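Local coordinates for sialidase B (Streptococcus pneumoniae serotype 4, PDB 4XJW), which cleaves terminal sialic acids from oligosaccharides, glycoproteins and glycolipids as a family 33 glycoside hydrolase, at residues V507-R519 with A526-S538. The protein carries 1 engineered substitution. Sequence-based numbering, arbitrary orientation.
Sequences VELRDGVIRTFFR and AYMTSRDSGETWS
T529 OG1 receives two hydrogen bonds from R515, whose NE lies 2.9 Å and NH2 3.1 Å away, so a single hydroxyl takes both N-H groups along one side of the guanidinium. A bend at chi3 (-57°) turns the arginine's end toward T529. Its flat group is sandwiched between L509 CD1 and Y527 CE1, the tyrosine ring turned 33° from it, while NH1 bonds the carbonyl of D596. Arginine suits this place: its alkyl part packs on Y527, and its planar end is covered on both faces while bonding at the edge. R510 and R531 approach closely, but both form salt bridges with D596, which probably offsets their like charges.

The sheet's other face, bearing I514, T516, F518, A526 and M528, is buried. A526 CB sits over the F518 ring, 3.7 Å from its centroid, in a CH-pi contact; the short methyl fits closely. W537 CH2, at the indole edge, meets I514 CG2 3.9 Å away, and S530 CB lies over one ring face.

T516 N to M528 O (2.9 Å, 171°) is one rung of an antiparallel ladder, beyond which S533 N bonds G512 O. Glycine suits 512 and 534, where phi is positive and a CB would crowd the preceding carbonyl O. Aspartate suits the type I' turn D532-E535, its two oxygens holding T536 N and OG1. S530 to W537 reads S-x-D-x-G-x-T-W, the Asp-box of a sialidase beta-propeller blade.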
# COMPACT_ATOMS: atom_id res chain seq x y z
N VAL A 507 -17.82 13.24 -0.18
CA VAL A 507 -18.59 13.24 1.06
C VAL A 507 -19.93 13.89 0.77
O VAL A 507 -20.02 14.79 -0.07
CB VAL A 507 -17.87 14.01 2.20
CG1 VAL A 507 -16.51 13.41 2.47
CG2 VAL A 507 -17.74 15.49 1.87
N GLU A 508 -20.98 13.42 1.44
CA GLU A 508 -22.29 14.06 1.33
C GLU A 508 -22.41 15.07 2.47
O GLU A 508 -22.55 14.70 3.64
CB GLU A 508 -23.44 13.03 1.37
CG GLU A 508 -24.77 13.64 0.90
CD GLU A 508 -25.91 12.64 0.79
OE1 GLU A 508 -25.74 11.49 1.24
OE2 GLU A 508 -26.97 13.02 0.24
N LEU A 509 -22.31 16.36 2.15
CA LEU A 509 -22.36 17.41 3.17
C LEU A 509 -23.72 17.50 3.84
O LEU A 509 -23.82 17.70 5.04
CB LEU A 509 -22.02 18.78 2.57
CG LEU A 509 -20.58 19.01 2.12
CD1 LEU A 509 -20.41 20.42 1.63
CD2 LEU A 509 -19.62 18.70 3.26
N ARG A 510 -24.76 17.39 3.02
CA ARG A 510 -26.14 17.34 3.47
C ARG A 510 -26.93 16.71 2.33
O ARG A 510 -26.37 16.42 1.29
CB ARG A 510 -26.66 18.74 3.80
CG ARG A 510 -26.45 19.77 2.70
CD ARG A 510 -27.03 21.12 3.08
NE ARG A 510 -26.77 22.15 2.07
CZ ARG A 510 -27.66 22.56 1.17
NH1 ARG A 510 -28.87 22.02 1.13
NH2 ARG A 510 -27.33 23.51 0.30
N ASP A 511 -28.22 16.50 2.52
CA ASP A 511 -28.99 15.74 1.54
C ASP A 511 -28.89 16.21 0.08
O ASP A 511 -29.34 17.29 -0.28
CB ASP A 511 -30.45 15.66 1.98
CG ASP A 511 -31.02 14.29 1.77
OD1 ASP A 511 -31.48 14.03 0.64
OD2 ASP A 511 -31.00 13.48 2.73
N GLY A 512 -28.27 15.38 -0.76
CA GLY A 512 -28.18 15.64 -2.19
C GLY A 512 -27.00 16.51 -2.58
O GLY A 512 -26.77 16.74 -3.76
N VAL A 513 -26.27 17.00 -1.58
CA VAL A 513 -25.11 17.86 -1.79
C VAL A 513 -23.84 17.06 -1.56
O VAL A 513 -23.57 16.63 -0.44
CB VAL A 513 -25.13 19.05 -0.83
CG1 VAL A 513 -23.95 19.98 -1.09
CG2 VAL A 513 -26.45 19.82 -0.98
N ILE A 514 -23.05 16.89 -2.62
CA ILE A 514 -21.82 16.11 -2.57
C ILE A 514 -20.63 17.02 -2.79
O ILE A 514 -20.59 17.79 -3.76
CB ILE A 514 -21.80 15.04 -3.66
CG1 ILE A 514 -23.03 14.14 -3.58
CG2 ILE A 514 -20.53 14.20 -3.57
CD1 ILE A 514 -23.22 13.27 -4.81
N ARG A 515 -19.65 16.97 -1.89
CA ARG A 515 -18.38 17.62 -2.19
C ARG A 515 -17.32 16.58 -2.49
O ARG A 515 -17.14 15.63 -1.74
CB ARG A 515 -17.92 18.56 -1.09
CG ARG A 515 -16.60 19.26 -1.47
CD ARG A 515 -16.48 20.61 -0.84
NE ARG A 515 -17.60 21.45 -1.22
CZ ARG A 515 -18.00 22.50 -0.51
NH1 ARG A 515 -17.35 22.83 0.60
NH2 ARG A 515 -19.05 23.20 -0.90
N THR A 516 -16.62 16.78 -3.61
CA THR A 516 -15.55 15.89 -4.04
C THR A 516 -14.21 16.58 -3.83
O THR A 516 -14.03 17.69 -4.30
CB THR A 516 -15.71 15.55 -5.51
OG1 THR A 516 -16.99 14.93 -5.73
CG2 THR A 516 -14.61 14.60 -5.97
N PHE A 517 -13.30 15.93 -3.11
CA PHE A 517 -11.94 16.42 -2.92
C PHE A 517 -11.01 15.62 -3.81
O PHE A 517 -11.11 14.39 -3.87
CB PHE A 517 -11.50 16.28 -1.46
CG PHE A 517 -12.40 17.02 -0.50
CD1 PHE A 517 -12.22 18.38 -0.25
CD2 PHE A 517 -13.44 16.36 0.13
CE1 PHE A 517 -13.04 19.05 0.62
CE2 PHE A 517 -14.27 17.04 1.01
CZ PHE A 517 -14.08 18.38 1.25
N PHE A 518 -10.12 16.29 -4.53
CA PHE A 518 -9.25 15.55 -5.44
C PHE A 518 -7.84 16.07 -5.60
O PHE A 518 -7.55 17.25 -5.40
CB PHE A 518 -9.91 15.31 -6.81
CG PHE A 518 -10.20 16.57 -7.60
CD1 PHE A 518 -11.27 17.39 -7.27
CD2 PHE A 518 -9.40 16.91 -8.69
CE1 PHE A 518 -11.54 18.54 -8.01
CE2 PHE A 518 -9.67 18.04 -9.44
CZ PHE A 518 -10.75 18.86 -9.09
N ARG A 519 -6.96 15.14 -5.95
CA ARG A 519 -5.55 15.38 -6.18
C ARG A 519 -5.36 16.14 -7.49
O ARG A 519 -6.09 15.90 -8.46
CB ARG A 519 -4.87 14.01 -6.26
CG ARG A 519 -3.42 14.00 -6.69
CD ARG A 519 -2.95 12.55 -6.77
NE ARG A 519 -1.66 12.45 -7.43
CZ ARG A 519 -1.02 11.31 -7.63
NH1 ARG A 519 -1.55 10.17 -7.22
NH2 ARG A 519 0.16 11.31 -8.24
N ALA A 526 -7.94 20.00 -4.60
CA ALA A 526 -9.03 20.74 -5.22
C ALA A 526 -10.36 20.18 -4.76
O ALA A 526 -10.41 19.10 -4.16
CB ALA A 526 -8.93 20.67 -6.74
N TYR A 527 -11.43 20.90 -5.05
CA TYR A 527 -12.76 20.38 -4.80
C TYR A 527 -13.80 20.95 -5.74
O TYR A 527 -13.60 22.01 -6.33
CB TYR A 527 -13.17 20.56 -3.33
CG TYR A 527 -13.33 21.99 -2.87
CD1 TYR A 527 -14.55 22.63 -2.98
CD2 TYR A 527 -12.27 22.68 -2.31
CE1 TYR A 527 -14.71 23.93 -2.55
CE2 TYR A 527 -12.41 23.98 -1.88
CZ TYR A 527 -13.65 24.60 -2.00
OH TYR A 527 -13.81 25.90 -1.58
N MET A 528 -14.89 20.21 -5.90
CA MET A 528 -16.06 20.66 -6.63
C MET A 528 -17.28 20.16 -5.87
O MET A 528 -17.17 19.26 -5.03
CB MET A 528 -16.07 20.13 -8.06
CG MET A 528 -15.97 18.62 -8.20
SD MET A 528 -16.25 18.00 -9.88
CE MET A 528 -14.80 18.64 -10.72
N THR A 529 -18.44 20.72 -6.18
CA THR A 529 -19.67 20.39 -5.46
C THR A 529 -20.81 20.10 -6.42
O THR A 529 -20.97 20.78 -7.45
CB THR A 529 -20.09 21.56 -4.55
OG1 THR A 529 -19.00 21.92 -3.69
CG2 THR A 529 -21.32 21.21 -3.71
N SER A 530 -21.61 19.09 -6.07
CA SER A 530 -22.87 18.83 -6.75
C SER A 530 -24.01 19.09 -5.77
O SER A 530 -23.88 18.77 -4.59
CB SER A 530 -22.94 17.39 -7.25
OG SER A 530 -24.22 17.08 -7.79
N ARG A 531 -25.11 19.65 -6.26
CA ARG A 531 -26.28 19.92 -5.42
C ARG A 531 -27.51 19.24 -5.99
O ARG A 531 -28.65 19.60 -5.66
CB ARG A 531 -26.50 21.43 -5.31
CG ARG A 531 -25.35 22.15 -4.63
CD ARG A 531 -25.55 23.65 -4.56
NE ARG A 531 -24.48 24.28 -3.79
CZ ARG A 531 -24.44 24.29 -2.46
NH1 ARG A 531 -25.39 23.71 -1.76
NH2 ARG A 531 -23.42 24.88 -1.84
N ASP A 532 -27.28 18.23 -6.83
CA ASP A 532 -28.37 17.45 -7.41
C ASP A 532 -28.00 15.97 -7.45
O ASP A 532 -28.29 15.28 -8.42
CB ASP A 532 -28.74 17.96 -8.80
CG ASP A 532 -27.55 18.06 -9.74
OD1 ASP A 532 -26.47 17.51 -9.42
OD2 ASP A 532 -27.70 18.69 -10.81
N SER A 533 -27.36 15.50 -6.39
CA SER A 533 -27.02 14.09 -6.24
C SER A 533 -26.12 13.54 -7.36
O SER A 533 -26.24 12.38 -7.76
CB SER A 533 -28.31 13.26 -6.13
OG SER A 533 -28.99 13.55 -4.92
N GLY A 534 -25.22 14.38 -7.87
CA GLY A 534 -24.22 13.92 -8.81
C GLY A 534 -24.54 14.14 -10.28
O GLY A 534 -23.71 13.85 -11.14
N GLU A 535 -25.74 14.63 -10.59
CA GLU A 535 -26.09 14.88 -11.99
C GLU A 535 -25.18 15.92 -12.62
O GLU A 535 -24.72 15.74 -13.75
CB GLU A 535 -27.54 15.36 -12.11
CG GLU A 535 -28.58 14.30 -11.75
CD GLU A 535 -28.62 13.17 -12.76
OE1 GLU A 535 -28.69 13.47 -13.97
OE2 GLU A 535 -28.56 12.00 -12.36
N THR A 536 -24.95 17.00 -11.90
CA THR A 536 -24.15 18.11 -12.40
C THR A 536 -23.16 18.60 -11.36
O THR A 536 -23.35 18.39 -10.16
CB THR A 536 -25.03 19.31 -12.88
OG1 THR A 536 -25.70 19.91 -11.77
CG2 THR A 536 -26.06 18.86 -13.92
N TRP A 537 -22.10 19.27 -11.82
CA TRP A 537 -20.97 19.66 -10.97
C TRP A 537 -20.52 21.09 -11.14
O TRP A 537 -20.57 21.66 -12.24
CB TRP A 537 -19.78 18.71 -11.21
CG TRP A 537 -20.16 17.33 -10.81
CD1 TRP A 537 -20.75 16.40 -11.60
CD2 TRP A 537 -20.02 16.75 -9.51
NE1 TRP A 537 -21.00 15.25 -10.85
CE2 TRP A 537 -20.54 15.44 -9.57
CE3 TRP A 537 -19.49 17.21 -8.30
CZ2 TRP A 537 -20.56 14.59 -8.47
CZ3 TRP A 537 -19.50 16.35 -7.19
CH2 TRP A 537 -20.03 15.06 -7.30
N SER A 538 -20.06 21.68 -10.05
CA SER A 538 -19.62 23.07 -10.04
C SER A 538 -18.22 23.25 -10.63
O SER A 538 -17.52 22.27 -10.93
CB SER A 538 -19.58 23.57 -8.61
OG SER A 538 -18.46 23.01 -7.94